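Local structure of LAIR1 ecotodomain from MGD21 antibody (Homo sapiens, 7JZK) at residues 72-78 with 89-95; 6-11 with 22-27. The protein forms an immunoglobulin-like LAIR1 ectodomain, carried by a malaria antibody, that binds the V2 domain of a Plasmodium RIFIN. All blocks are in the same frame, centred on the assembly; numbering follows the deposited sequence.

A beta sandwich shows one principle twice here: alternating side chains give each pair of strands an inner and an outer chemistry. Contact 1 joins the neighbouring strands 74-82 and 85-97 of one sheet, and contact 2 joins 7-11 to 22-28 in the other. Both are partly buried, and their centres lie 9 Å apart. Their inner faces meet in the core, where the C78-C26 disulfide ties the sheets together, F76 meets F24, and L93 touches I8 and A10. Outward, contact 1 layers a leucine, a tyrosine ring and the chain of an arginine, while contact 2 gathers serine hydroxyls around an arginine. Of the two, contact 1 alone touches the Rifin chain.

Contact 1 (72-78 with 89-95); sequences NAGLFRC and QSDYLEL
Residues 74-78 and 93-95 run as antiparallel strands, their axes approaching to 4.5 Å with 138° between their directions. G74 pairs with L95 and F76 with L93 as hydrogen-bonded pairs (G74 N to L95 O 3.0 Å, L95 N to G74 O 2.8 Å; F76 N to L93 O and L93 N to F76 O both 2.9 Å), around the non-hydrogen-bonded pair L75-E94. G74, at phi/psi 134/-159, adopts a conformation in which a CB would be jammed against the preceding carbonyl. Farther along, the register slips by one residue, so that C78 faces S90: S90 N donates to C78 O at 2.9 Å, and S90 OG replaces a backbone acceptor for C78 N at 3.2 Å while donating to D91 O at 2.7 Å. On the inner face, F76 (m) brings CE1 to 3.9 Å from L95 CB. Outside, the Y92 ring (m) lies between L75 and R77; R77 CD makes a CH-pi contact 3.7 Å from the Y92 ring centroid. R77 leaves the backbone with chi1 p and is then extended (chi2 and chi3 t), with Y92 OH and Q89 CG over opposite faces of its guanidinium, whose NE forms a salt bridge with E38. N72 ND2 donates to F79 O of the Rifin chain. Together these strands form the F-G hairpin of an immunoglobulin fold, with C78 as the F-strand half of the canonical disulfide.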
# COMPACT_ATOMS: atom_id res chain seq x y z
N ASN A 72 -8.08 -11.57 -9.92
CA ASN A 72 -8.96 -10.45 -9.60
C ASN A 72 -10.25 -10.90 -8.92
O ASN A 72 -10.91 -10.07 -8.28
CB ASN A 72 -9.32 -9.68 -10.86
CG ASN A 72 -8.14 -8.97 -11.47
OD1 ASN A 72 -7.82 -9.18 -12.64
ND2 ASN A 72 -7.48 -8.13 -10.68
N ALA A 73 -10.61 -12.18 -9.05
CA ALA A 73 -11.85 -12.70 -8.48
C ALA A 73 -11.85 -12.55 -6.96
O ALA A 73 -10.81 -12.64 -6.29
CB ALA A 73 -12.03 -14.17 -8.85
N GLY A 74 -13.04 -12.29 -6.38
CA GLY A 74 -13.08 -12.21 -4.94
C GLY A 74 -13.88 -11.01 -4.47
O GLY A 74 -14.67 -10.43 -5.21
N LEU A 75 -13.64 -10.59 -3.23
CA LEU A 75 -14.39 -9.51 -2.61
C LEU A 75 -13.75 -8.13 -2.74
O LEU A 75 -12.53 -7.99 -2.69
CB LEU A 75 -14.61 -9.86 -1.14
CG LEU A 75 -15.73 -10.84 -0.75
CD1 LEU A 75 -15.84 -12.07 -1.61
CD2 LEU A 75 -15.63 -11.22 0.70
N PHE A 76 -14.61 -7.10 -2.92
CA PHE A 76 -14.26 -5.69 -3.02
C PHE A 76 -15.27 -4.88 -2.22
O PHE A 76 -16.43 -5.26 -2.11
CB PHE A 76 -14.26 -5.16 -4.48
CG PHE A 76 -13.26 -5.84 -5.39
CD1 PHE A 76 -13.56 -7.05 -6.01
CD2 PHE A 76 -12.01 -5.26 -5.64
CE1 PHE A 76 -12.65 -7.67 -6.85
CE2 PHE A 76 -11.09 -5.87 -6.49
CZ PHE A 76 -11.41 -7.08 -7.09
N ARG A 77 -14.84 -3.74 -1.66
CA ARG A 77 -15.78 -2.87 -0.95
C ARG A 77 -15.23 -1.45 -0.93
O ARG A 77 -14.05 -1.22 -1.17
CB ARG A 77 -16.06 -3.37 0.47
CG ARG A 77 -15.01 -2.97 1.48
CD ARG A 77 -15.34 -3.59 2.80
NE ARG A 77 -14.27 -3.40 3.78
CZ ARG A 77 -14.37 -3.78 5.06
NH1 ARG A 77 -15.49 -4.37 5.49
NH2 ARG A 77 -13.38 -3.56 5.91
N CYS A 78 -16.10 -0.49 -0.64
CA CYS A 78 -15.70 0.91 -0.69
C CYS A 78 -15.67 1.51 0.71
O CYS A 78 -16.37 1.06 1.63
CB CYS A 78 -16.63 1.76 -1.57
SG CYS A 78 -16.95 1.09 -3.23
N GLN A 89 -17.40 1.05 6.26
CA GLN A 89 -17.23 0.40 4.97
C GLN A 89 -18.58 -0.00 4.40
O GLN A 89 -19.55 -0.23 5.12
CB GLN A 89 -16.33 -0.84 5.11
CG GLN A 89 -15.02 -0.57 5.80
CD GLN A 89 -15.15 -0.74 7.29
OE1 GLN A 89 -16.27 -0.84 7.81
NE2 GLN A 89 -14.03 -0.82 8.00
N SER A 90 -18.64 -0.09 3.08
CA SER A 90 -19.77 -0.68 2.40
C SER A 90 -19.76 -2.21 2.55
O SER A 90 -18.80 -2.82 3.04
CB SER A 90 -19.71 -0.36 0.91
OG SER A 90 -19.03 -1.40 0.23
N ASP A 91 -20.85 -2.82 2.13
CA ASP A 91 -20.90 -4.27 2.07
C ASP A 91 -19.94 -4.78 1.00
O ASP A 91 -19.64 -4.07 0.03
CB ASP A 91 -22.32 -4.74 1.77
CG ASP A 91 -23.12 -5.01 3.04
OD1 ASP A 91 -22.74 -4.45 4.09
OD2 ASP A 91 -24.12 -5.77 2.98
N TYR A 92 -19.44 -6.01 1.18
CA TYR A 92 -18.58 -6.64 0.19
C TYR A 92 -19.38 -7.06 -1.03
O TYR A 92 -20.54 -7.46 -0.94
CB TYR A 92 -17.88 -7.89 0.75
CG TYR A 92 -16.67 -7.59 1.62
CD1 TYR A 92 -16.75 -7.71 3.00
CD2 TYR A 92 -15.48 -7.16 1.08
CE1 TYR A 92 -15.67 -7.41 3.81
CE2 TYR A 92 -14.38 -6.86 1.89
CZ TYR A 92 -14.49 -6.99 3.26
OH TYR A 92 -13.45 -6.70 4.11
N LEU A 93 -18.70 -7.02 -2.17
CA LEU A 93 -19.21 -7.39 -3.48
C LEU A 93 -18.30 -8.48 -4.01
O LEU A 93 -17.07 -8.31 -4.00
CB LEU A 93 -19.16 -6.18 -4.41
CG LEU A 93 -19.90 -6.16 -5.74
CD1 LEU A 93 -21.37 -5.93 -5.49
CD2 LEU A 93 -19.33 -5.07 -6.64
N GLU A 94 -18.86 -9.61 -4.46
CA GLU A 94 -18.06 -10.71 -5.00
C GLU A 94 -17.97 -10.60 -6.51
O GLU A 94 -18.98 -10.60 -7.21
CB GLU A 94 -18.64 -12.08 -4.64
CG GLU A 94 -17.70 -13.25 -5.01
CD GLU A 94 -18.33 -14.61 -4.73
OE1 GLU A 94 -17.64 -15.50 -4.22
OE2 GLU A 94 -19.53 -14.77 -5.00
N LEU A 95 -16.75 -10.56 -7.03
CA LEU A 95 -16.48 -10.58 -8.45
C LEU A 95 -16.19 -12.01 -8.86
O LEU A 95 -15.31 -12.65 -8.29
CB LEU A 95 -15.30 -9.67 -8.81
CG LEU A 95 -14.72 -9.92 -10.21
CD1 LEU A 95 -15.71 -9.45 -11.26
CD2 LEU A 95 -13.39 -9.23 -10.38
O HOH W 1 -17.97 -4.25 5.13

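Contact 2 (6-11 with 22-27); sequences PSISAE and VTFVCR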
# COMPACT_ATOMS: atom_id res chain seq x y z
N PRO A 6 -21.22 4.16 2.19
CA PRO A 6 -21.03 4.16 0.74
C PRO A 6 -21.56 2.86 0.18
O PRO A 6 -21.76 1.88 0.90
CB PRO A 6 -19.52 4.28 0.56
CG PRO A 6 -18.93 3.75 1.82
CD PRO A 6 -19.96 3.88 2.91
N SER A 7 -21.76 2.83 -1.14
CA SER A 7 -22.21 1.63 -1.82
C SER A 7 -21.24 1.30 -2.95
O SER A 7 -20.56 2.19 -3.48
CB SER A 7 -23.63 1.76 -2.39
OG SER A 7 -23.63 2.41 -3.66
N ILE A 8 -21.17 0.03 -3.30
CA ILE A 8 -20.27 -0.47 -4.33
C ILE A 8 -21.12 -1.19 -5.36
O ILE A 8 -22.03 -1.95 -4.99
CB ILE A 8 -19.20 -1.41 -3.73
CG1 ILE A 8 -18.41 -2.17 -4.80
CG2 ILE A 8 -19.77 -2.40 -2.74
CD1 ILE A 8 -17.42 -1.37 -5.56
N SER A 9 -20.83 -0.96 -6.64
CA SER A 9 -21.48 -1.68 -7.73
C SER A 9 -20.43 -2.02 -8.77
O SER A 9 -19.35 -1.44 -8.78
CB SER A 9 -22.63 -0.87 -8.37
OG SER A 9 -22.36 0.53 -8.37
N ALA A 10 -20.74 -2.99 -9.63
CA ALA A 10 -19.84 -3.41 -10.70
C ALA A 10 -20.55 -3.36 -12.04
O ALA A 10 -21.69 -3.82 -12.16
CB ALA A 10 -19.31 -4.83 -10.46
N GLU A 11 -19.85 -2.83 -13.05
CA GLU A 11 -20.38 -2.70 -14.40
C GLU A 11 -19.41 -3.35 -15.37
O GLU A 11 -18.20 -3.02 -15.36
CB GLU A 11 -20.57 -1.22 -14.74
CG GLU A 11 -21.20 -0.41 -13.61
CD GLU A 11 -21.23 1.08 -13.90
OE1 GLU A 11 -21.87 1.83 -13.12
OE2 GLU A 11 -20.60 1.50 -14.89
N VAL A 22 -13.98 -4.78 -16.22
CA VAL A 22 -14.97 -4.57 -15.17
C VAL A 22 -14.66 -3.24 -14.50
O VAL A 22 -13.52 -2.80 -14.48
CB VAL A 22 -14.98 -5.73 -14.14
CG1 VAL A 22 -13.74 -5.69 -13.27
CG2 VAL A 22 -16.22 -5.65 -13.25
N THR A 23 -15.70 -2.56 -14.01
CA THR A 23 -15.51 -1.30 -13.29
C THR A 23 -16.30 -1.31 -11.99
O THR A 23 -17.52 -1.51 -11.99
CB THR A 23 -15.93 -0.10 -14.14
OG1 THR A 23 -15.41 -0.24 -15.46
CG2 THR A 23 -15.38 1.18 -13.51
N PHE A 24 -15.60 -1.05 -10.88
CA PHE A 24 -16.24 -0.89 -9.58
C PHE A 24 -16.54 0.58 -9.39
O PHE A 24 -15.64 1.42 -9.49
CB PHE A 24 -15.32 -1.39 -8.46
CG PHE A 24 -15.01 -2.85 -8.55
CD1 PHE A 24 -13.85 -3.28 -9.14
CD2 PHE A 24 -15.91 -3.78 -8.08
CE1 PHE A 24 -13.57 -4.62 -9.25
CE2 PHE A 24 -15.64 -5.12 -8.17
CZ PHE A 24 -14.46 -5.54 -8.77
N VAL A 25 -17.79 0.88 -9.08
CA VAL A 25 -18.29 2.24 -8.87
C VAL A 25 -18.63 2.38 -7.40
O VAL A 25 -19.47 1.64 -6.86
CB VAL A 25 -19.52 2.55 -9.75
CG1 VAL A 25 -19.91 4.01 -9.62
CG2 VAL A 25 -19.25 2.17 -11.21
N CYS A 26 -17.94 3.30 -6.74
CA CYS A 26 -18.13 3.61 -5.34
C CYS A 26 -18.90 4.92 -5.23
O CYS A 26 -18.51 5.93 -5.82
CB CYS A 26 -16.78 3.74 -4.64
SG CYS A 26 -15.87 2.21 -4.55
N ARG A 27 -20.00 4.89 -4.49
CA ARG A 27 -20.85 6.07 -4.34
C ARG A 27 -20.99 6.45 -2.88
O ARG A 27 -21.18 5.59 -2.02
CB ARG A 27 -22.21 5.86 -4.97
CG ARG A 27 -22.16 6.04 -6.47
CD ARG A 27 -23.54 6.06 -7.07
NE ARG A 27 -23.64 5.28 -8.30
CZ ARG A 27 -23.60 3.95 -8.38
NH1 ARG A 27 -23.71 3.36 -9.56
NH2 ARG A 27 -23.44 3.20 -7.29
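Strands A and B of the immunoglobulin sandwich meet here as a regular antiparallel pair, with S7-R27, S9-V25 and E11-T23 hydrogen-bonded and I8-C26 and A10-F24 non-hydrogen-bonded between them. The second set faces the core. I8 (t, p) curls its CD1 back over strand B, 3.6 Å from F24 CB and 4.0 Å from C26 SG, while F24 (m) meets F76 of the other sheet. C26 (m) directs its sulfur to C78, closing the disulfide between the sheets. The small A10 side chain has its CB 4.2 Å from V22 CG2, and A10 CB lies 4.3 Å from F24 CD2; L93 of the other sheet also touches it. The other face is mostly polar, with V25 as its apolar exception. E11 (m, t) stretches over V25, E11 OE1 coming within 3.3 Å of V25 CG2; its carboxylate forms a salt bridge with R62, whereas R27 stays beyond salt-bridge range. R27 starts from chi1 m and turns at chi3 (-137°) and chi4 (71°), bringing its guanidinium to S9. S9, with chi1 at an unusual 34°, meets it: R27 NH2 donates to S9 OG at 3.1 Å.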